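Local coordinates for protein ElaA (Escherichia coli, PDB 5Z6N) that probably acts as an N-acetyltransferase of the GNAT superfamily, moving an acetyl group from acetyl coenzyme A to an amino group, at residues K98-C103 with F127-V132. Sequence-based numbering, arbitrary orientation.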
loop_
_atom_site.group_PDB
_atom_site.type_symbol
_atom_site.label_atom_id
_atom_site.label_comp_id
_atom_site.label_asym_id
_atom_site.label_seq_id
_atom_site.Cartn_x
_atom_site.Cartn_y
_atom_site.Cartn_z
ATOM N N LYS B 98 16.497 -16.630 -7.785
ATOM C CA LYS B 98 16.848 -16.414 -6.386
ATOM C C LYS B 98 15.664 -16.682 -5.467
ATOM O O LYS B 98 15.856 -17.095 -4.317
ATOM C CB LYS B 98 17.376 -14.993 -6.193
ATOM C CG LYS B 98 18.632 -14.709 -7.000
ATOM C CD LYS B 98 19.277 -13.394 -6.599
ATOM C CE LYS B 98 20.669 -13.261 -7.207
ATOM N NZ LYS B 98 20.639 -13.112 -8.692
ATOM N N THR B 99 14.441 -16.464 -5.957
ATOM C CA THR B 99 13.246 -16.750 -5.171
ATOM C C THR B 99 12.971 -18.245 -5.093
ATOM O O THR B 99 12.444 -18.725 -4.082
ATOM C CB THR B 99 12.038 -16.002 -5.755
ATOM O OG1 THR B 99 12.294 -14.591 -5.739
ATOM C CG2 THR B 99 10.783 -16.264 -4.944
ATOM N N LEU B 100 13.335 -18.997 -6.131
ATOM C CA LEU B 100 13.243 -20.450 -6.050
ATOM C C LEU B 100 14.357 -21.028 -5.185
ATOM O O LEU B 100 14.135 -22.004 -4.462
ATOM C CB LEU B 100 13.273 -21.057 -7.451
ATOM C CG LEU B 100 12.008 -20.795 -8.268
ATOM C CD1 LEU B 100 12.190 -21.276 -9.700
ATOM C CD2 LEU B 100 10.812 -21.475 -7.614
ATOM N N GLU B 101 15.557 -20.439 -5.242
ATOM C CA GLU B 101 16.612 -20.820 -4.308
ATOM C C GLU B 101 16.179 -20.588 -2.867
ATOM O O GLU B 101 16.647 -21.281 -1.955
ATOM C CB GLU B 101 17.894 -20.041 -4.614
ATOM C CG GLU B 101 19.016 -20.235 -3.595
ATOM C CD GLU B 101 20.141 -19.224 -3.756
ATOM O OE1 GLU B 101 19.925 -18.188 -4.421
ATOM O OE2 GLU B 101 21.237 -19.459 -3.203
ATOM N N THR B 102 15.285 -19.622 -2.642
ATOM C CA THR B 102 14.720 -19.422 -1.313
ATOM C C THR B 102 13.658 -20.472 -1.002
ATOM O O THR B 102 13.644 -21.035 0.099
ATOM C CB THR B 102 14.139 -18.012 -1.198
ATOM O OG1 THR B 102 15.177 -17.049 -1.430
ATOM C CG2 THR B 102 13.552 -17.785 0.190
ATOM N N CYS B 103 12.768 -20.750 -1.957
ATOM C CA CYS B 103 11.813 -21.842 -1.789
ATOM C C CYS B 103 12.534 -23.173 -1.628
ATOM O O CYS B 103 12.182 -23.983 -0.763
ATOM C CB CYS B 103 10.855 -21.897 -2.980
ATOM S SG CYS B 103 9.915 -20.387 -3.286
ATOM N N PHE B 127 11.615 -21.932 -16.022
ATOM C CA PHE B 127 12.111 -22.149 -14.670
ATOM C C PHE B 127 11.621 -23.460 -14.072
ATOM O O PHE B 127 11.893 -23.733 -12.898
ATOM C CB PHE B 127 11.708 -20.984 -13.764
ATOM C CG PHE B 127 12.406 -19.698 -14.087
ATOM C CD1 PHE B 127 13.635 -19.405 -13.524
ATOM C CD2 PHE B 127 11.833 -18.781 -14.950
ATOM C CE1 PHE B 127 14.283 -18.226 -13.820
ATOM C CE2 PHE B 127 12.476 -17.598 -15.250
ATOM C CZ PHE B 127 13.702 -17.321 -14.683
ATOM N N GLY B 128 10.900 -24.273 -14.842
ATOM C CA GLY B 128 10.415 -25.550 -14.367
ATOM C C GLY B 128 8.936 -25.609 -14.054
ATOM O O GLY B 128 8.462 -26.652 -13.591
ATOM N N PHE B 129 8.199 -24.526 -14.276
ATOM C CA PHE B 129 6.762 -24.533 -14.061
ATOM C C PHE B 129 6.046 -25.158 -15.250
ATOM O O PHE B 129 6.504 -25.075 -16.394
ATOM C CB PHE B 129 6.239 -23.111 -13.850
ATOM C CG PHE B 129 6.705 -22.467 -12.576
ATOM C CD1 PHE B 129 7.954 -21.873 -12.498
ATOM C CD2 PHE B 129 5.883 -22.436 -11.462
ATOM C CE1 PHE B 129 8.382 -21.272 -11.326
ATOM C CE2 PHE B 129 6.304 -21.838 -10.286
ATOM C CZ PHE B 129 7.558 -21.257 -10.219
ATOM N N ILE B 130 4.910 -25.788 -14.971
ATOM C CA ILE B 130 4.008 -26.231 -16.028
ATOM C C ILE B 130 2.593 -25.819 -15.639
ATOM O O ILE B 130 2.260 -25.804 -14.445
ATOM C CB ILE B 130 4.108 -27.747 -16.277
ATOM C CG1 ILE B 130 4.125 -28.527 -14.958
ATOM C CG2 ILE B 130 5.344 -28.061 -17.114
ATOM C CD1 ILE B 130 4.142 -30.045 -15.130
ATOM N N PRO B 131 1.749 -25.453 -16.599
ATOM C CA PRO B 131 0.344 -25.166 -16.286
ATOM C C PRO B 131 -0.314 -26.309 -15.528
ATOM O O PRO B 131 -0.209 -27.477 -15.909
ATOM C CB PRO B 131 -0.292 -24.968 -17.669
ATOM C CG PRO B 131 0.743 -25.438 -18.668
ATOM C CD PRO B 131 2.058 -25.186 -18.011
ATOM N N VAL B 132 -0.983 -25.960 -14.433
ATOM C CA VAL B 132 -1.800 -26.885 -13.660
ATOM C C VAL B 132 -3.256 -26.425 -13.625
ATOM O O VAL B 132 -3.978 -26.724 -12.682
ATOM C CB VAL B 132 -1.243 -27.066 -12.235
ATOM C CG1 VAL B 132 0.090 -27.780 -12.270
ATOM C CG2 VAL B 132 -1.102 -25.722 -11.546
#
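Leu100 of helix 91-106 reaches across to Phe127 and Phe129 with its forked tip, and the two methyls divide the work. CD1 does most of the touching: it lies 4.1 Å from CB of Phe127. The carbonyl O of Phe127 is 4.0 Å from the same Leu100 CD1. On the other aromatic, CE1 of Phe129 stands 4.1 Å from Leu100 CD1. CD2 turns to the second aromatic alone, 4.2 Å from Phe129 CZ. The leucine branch approaches both rings at a slant. In Leu100, CG stands anti to the carbonyl carbon (chi1 -70°) and the chain runs on extended, which carries the fork clear of the helix. Phe127 offers the root of its side chain, while its ring carries on away from the leucine methyls and meets Phe123 edge-to-face. Phe129 does the reverse, its CB starting off to the side and the far rim of its ring swinging in towards the helix.

The example illustrates how a helix in a GNAT fold is fitted to the end of its sheet: Leu100 also rests on Ile77 of a central strand, and Phe129 on Val112 and Leu114, so the pairing joins helix 91-106 to the chain around Phe127 and to the strand 129-131 that follows, outermost within this chain, over the sheet face. No hydrogen bond spans the two segments. The 108 Å² buried between them is modest. Contacts are almost all carbon on carbon, so cohesion is chiefly dispersive and hydrophobic and does not rest on directional bonds.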